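Fosfomycin resistance protein FosX (PDB 1R9C) catalyses the hydration of the antibiotic fosfomycin as a manganese-dependent homodimer of the glyoxalase (VOC) superfamily, and so confers resistance to the drug. Local coordinates at residues E23-A28 and G87-D92. Residues are numbered along the deposited sequence; the frame is centred on the assembly and turned at random.
Sequences EGVFDA and GKLGLD
Leu89 reaches across to Gly24 and Val25, joining the C-terminal ends of helices 15-26 and 79-89 of the VOC fold. Leu89 CB already points toward helix 15-26 and rests 3.9 Å from Leu91 CG. Leu89 CG, anti to the carbonyl carbon (chi1 -71°), continues the reach but is still 4.8 Å from Val25 CG2. Leu89 CD1 does the touching: it lies 3.3 Å from Val25 CG2, closer than usual for two methyls, and 4.1 Å from Gly24 CA. With no side chain on Gly24, this methyl can come up against the helix backbone. Leu89 CD2, the other methyl, stays 4.7 Å from Gly24 CA. Val25 offers CG2 because CG1 is turned anti to the backbone N (chi1 -177°); CG1 instead sits over one face of the Phe26 ring. Two residues on, Leu91 adds its CD1, 4.2 Å from Val25 CG2, so one valine methyl meets both leucines. Gly90, with positive phi, closes helix 79-89 in a Schellman motif and turns the chain between those leucines. Phe109 of strand 106-110 touches both Val25 and Leu91. The side chain of Val25 is about 10 Å from that of the manganese ligand Glu118. Between the segments the contact is methyl packing alone, so their fit probably rests on shape and on keeping water out, with a weak hydrogen bond from Arg85 NH1 to Val25 O as a polar link beside it.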
ATOM      1  N   GLU A  23      10.152   2.662  12.202  1.00 19.59           N
ATOM      2  CA  GLU A  23      10.945   3.763  12.736  1.00 20.11           C
ATOM      3  C   GLU A  23      12.392   3.707  12.201  1.00 20.91           C
ATOM      4  O   GLU A  23      12.966   4.738  11.824  1.00 19.63           O
ATOM      5  CB  GLU A  23      10.951   3.740  14.269  1.00 19.65           C
ATOM      6  CG  GLU A  23       9.605   4.159  14.859  1.00 19.64           C
ATOM      7  CD  GLU A  23       9.560   4.015  16.374  1.00 25.26           C
ATOM      8  OE1 GLU A  23      10.527   3.485  16.959  1.00 24.78           O
ATOM      9  OE2 GLU A  23       8.552   4.430  16.975  1.00 26.32           O
ATOM     10  N   GLY A  24      12.935   2.492  12.134  1.00 20.98           N
ATOM     11  CA  GLY A  24      14.334   2.283  11.799  1.00 21.65           C
ATOM     12  C   GLY A  24      14.580   2.553  10.322  1.00 22.39           C
ATOM     13  O   GLY A  24      15.575   3.203   9.979  1.00 23.49           O
ATOM     14  N   VAL A  25      13.690   2.066   9.459  1.00 21.87           N
ATOM     15  CA  VAL A  25      13.890   2.201   8.008  1.00 21.96           C
ATOM     16  C   VAL A  25      13.350   3.529   7.498  1.00 22.45           C
ATOM     17  O   VAL A  25      14.052   4.222   6.760  1.00 22.31           O
ATOM     18  CB  VAL A  25      13.324   1.019   7.176  1.00 21.96           C
ATOM     19  CG1 VAL A  25      13.632   1.192   5.712  1.00 22.50           C
ATOM     20  CG2 VAL A  25      13.917  -0.281   7.603  1.00 20.70           C
ATOM     21  N   PHE A  26      12.129   3.902   7.892  1.00 21.78           N
ATOM     22  CA  PHE A  26      11.492   5.054   7.267  1.00 22.74           C
ATOM     23  C   PHE A  26      11.450   6.313   8.117  1.00 22.71           C
ATOM     24  O   PHE A  26      10.932   7.315   7.665  1.00 22.96           O
ATOM     25  CB  PHE A  26      10.060   4.728   6.788  1.00 22.84           C
ATOM     26  CG  PHE A  26       9.937   3.479   5.950  1.00 23.54           C
ATOM     27  CD1 PHE A  26       9.434   2.311   6.504  1.00 25.59           C
ATOM     28  CD2 PHE A  26      10.219   3.480   4.588  1.00 22.57           C
ATOM     29  CE1 PHE A  26       9.269   1.150   5.713  1.00 24.26           C
ATOM     30  CE2 PHE A  26      10.069   2.318   3.814  1.00 25.36           C
ATOM     31  CZ  PHE A  26       9.581   1.158   4.371  1.00 22.63           C
ATOM     32  N   ASP A  27      11.987   6.262   9.342  1.00 22.33           N
ATOM     33  CA  ASP A  27      11.773   7.311  10.325  1.00 23.10           C
ATOM     34  C   ASP A  27      10.278   7.575  10.548  1.00 23.47           C
ATOM     35  O   ASP A  27       9.858   8.706  10.737  1.00 23.04           O
ATOM     36  CB  ASP A  27      12.533   8.599   9.956  1.00 23.44           C
ATOM     37  CG  ASP A  27      13.075   9.326  11.166  1.00 26.14           C
ATOM     38  OD1 ASP A  27      13.015   8.783  12.313  1.00 27.12           O
ATOM     39  OD2 ASP A  27      13.594  10.467  11.067  1.00 28.79           O
ATOM     40  N   ALA A  28       9.473   6.518  10.496  1.00 22.55           N
ATOM     41  CA  ALA A  28       8.054   6.659  10.809  1.00 23.38           C
ATOM     42  C   ALA A  28       7.882   7.246  12.206  1.00 23.38           C
ATOM     43  O   ALA A  28       8.648   6.919  13.100  1.00 21.96           O
ATOM     44  CB  ALA A  28       7.377   5.312  10.739  1.00 23.42           C
ATOM     45  N   GLY A  87      20.177  -3.333   6.968  1.00 25.02           N
ATOM     46  CA  GLY A  87      21.163  -4.175   7.623  1.00 26.01           C
ATOM     47  C   GLY A  87      21.081  -4.207   9.143  1.00 26.69           C
ATOM     48  O   GLY A  87      21.000  -5.280   9.725  1.00 26.12           O
ATOM     49  N   LYS A  88      21.052  -3.040   9.787  1.00 27.22           N
ATOM     50  CA  LYS A  88      21.072  -3.005  11.255  1.00 27.77           C
ATOM     51  C   LYS A  88      19.795  -3.617  11.887  1.00 27.75           C
ATOM     52  O   LYS A  88      19.828  -4.115  13.022  1.00 27.31           O
ATOM     53  CB  LYS A  88      21.334  -1.582  11.767  1.00 28.53           C
ATOM     54  N   LEU A  89      18.699  -3.619  11.131  1.00 27.04           N
ATOM     55  CA  LEU A  89      17.462  -4.245  11.587  1.00 27.75           C
ATOM     56  C   LEU A  89      17.402  -5.757  11.371  1.00 27.48           C
ATOM     57  O   LEU A  89      16.513  -6.421  11.903  1.00 28.26           O
ATOM     58  CB  LEU A  89      16.245  -3.581  10.975  1.00 27.17           C
ATOM     59  CG  LEU A  89      15.939  -2.171  11.488  1.00 29.92           C
ATOM     60  CD1 LEU A  89      15.041  -1.509  10.473  1.00 28.53           C
ATOM     61  CD2 LEU A  89      15.267  -2.199  12.871  1.00 28.26           C
ATOM     62  N   GLY A  90      18.338  -6.294  10.596  1.00 26.85           N
ATOM     63  CA  GLY A  90      18.412  -7.732  10.373  1.00 26.30           C
ATOM     64  C   GLY A  90      17.372  -8.258   9.387  1.00 25.83           C
ATOM     65  O   GLY A  90      17.010  -9.422   9.445  1.00 26.62           O
ATOM     66  N   LEU A  91      16.927  -7.408   8.467  1.00 24.93           N
ATOM     67  CA  LEU A  91      15.851  -7.751   7.525  1.00 23.80           C
ATOM     68  C   LEU A  91      16.363  -8.486   6.286  1.00 23.64           C
ATOM     69  O   LEU A  91      17.475  -8.200   5.810  1.00 23.18           O
ATOM     70  CB  LEU A  91      15.097  -6.494   7.134  1.00 23.67           C
ATOM     71  CG  LEU A  91      14.401  -5.745   8.289  1.00 23.39           C
ATOM     72  CD1 LEU A  91      13.793  -4.463   7.750  1.00 22.25           C
ATOM     73  CD2 LEU A  91      13.350  -6.642   8.970  1.00 25.38           C
ATOM     74  N   ASP A  92      15.607  -9.474   5.805  1.00 22.81           N
ATOM     75  CA  ASP A  92      15.983 -10.151   4.551  1.00 22.70           C
ATOM     76  C   ASP A  92      15.892  -9.145   3.405  1.00 22.93           C
ATOM     77  O   ASP A  92      15.037  -8.272   3.419  1.00 21.31           O
ATOM     78  CB  ASP A  92      15.060 -11.341   4.238  1.00 22.04           C
ATOM     79  CG  ASP A  92      15.268 -12.543   5.174  1.00 21.92           C
ATOM     80  OD1 ASP A  92      16.355 -12.697   5.794  1.00 20.38           O
ATOM     81  OD2 ASP A  92      14.395 -13.423   5.307  1.00 20.47           O
TER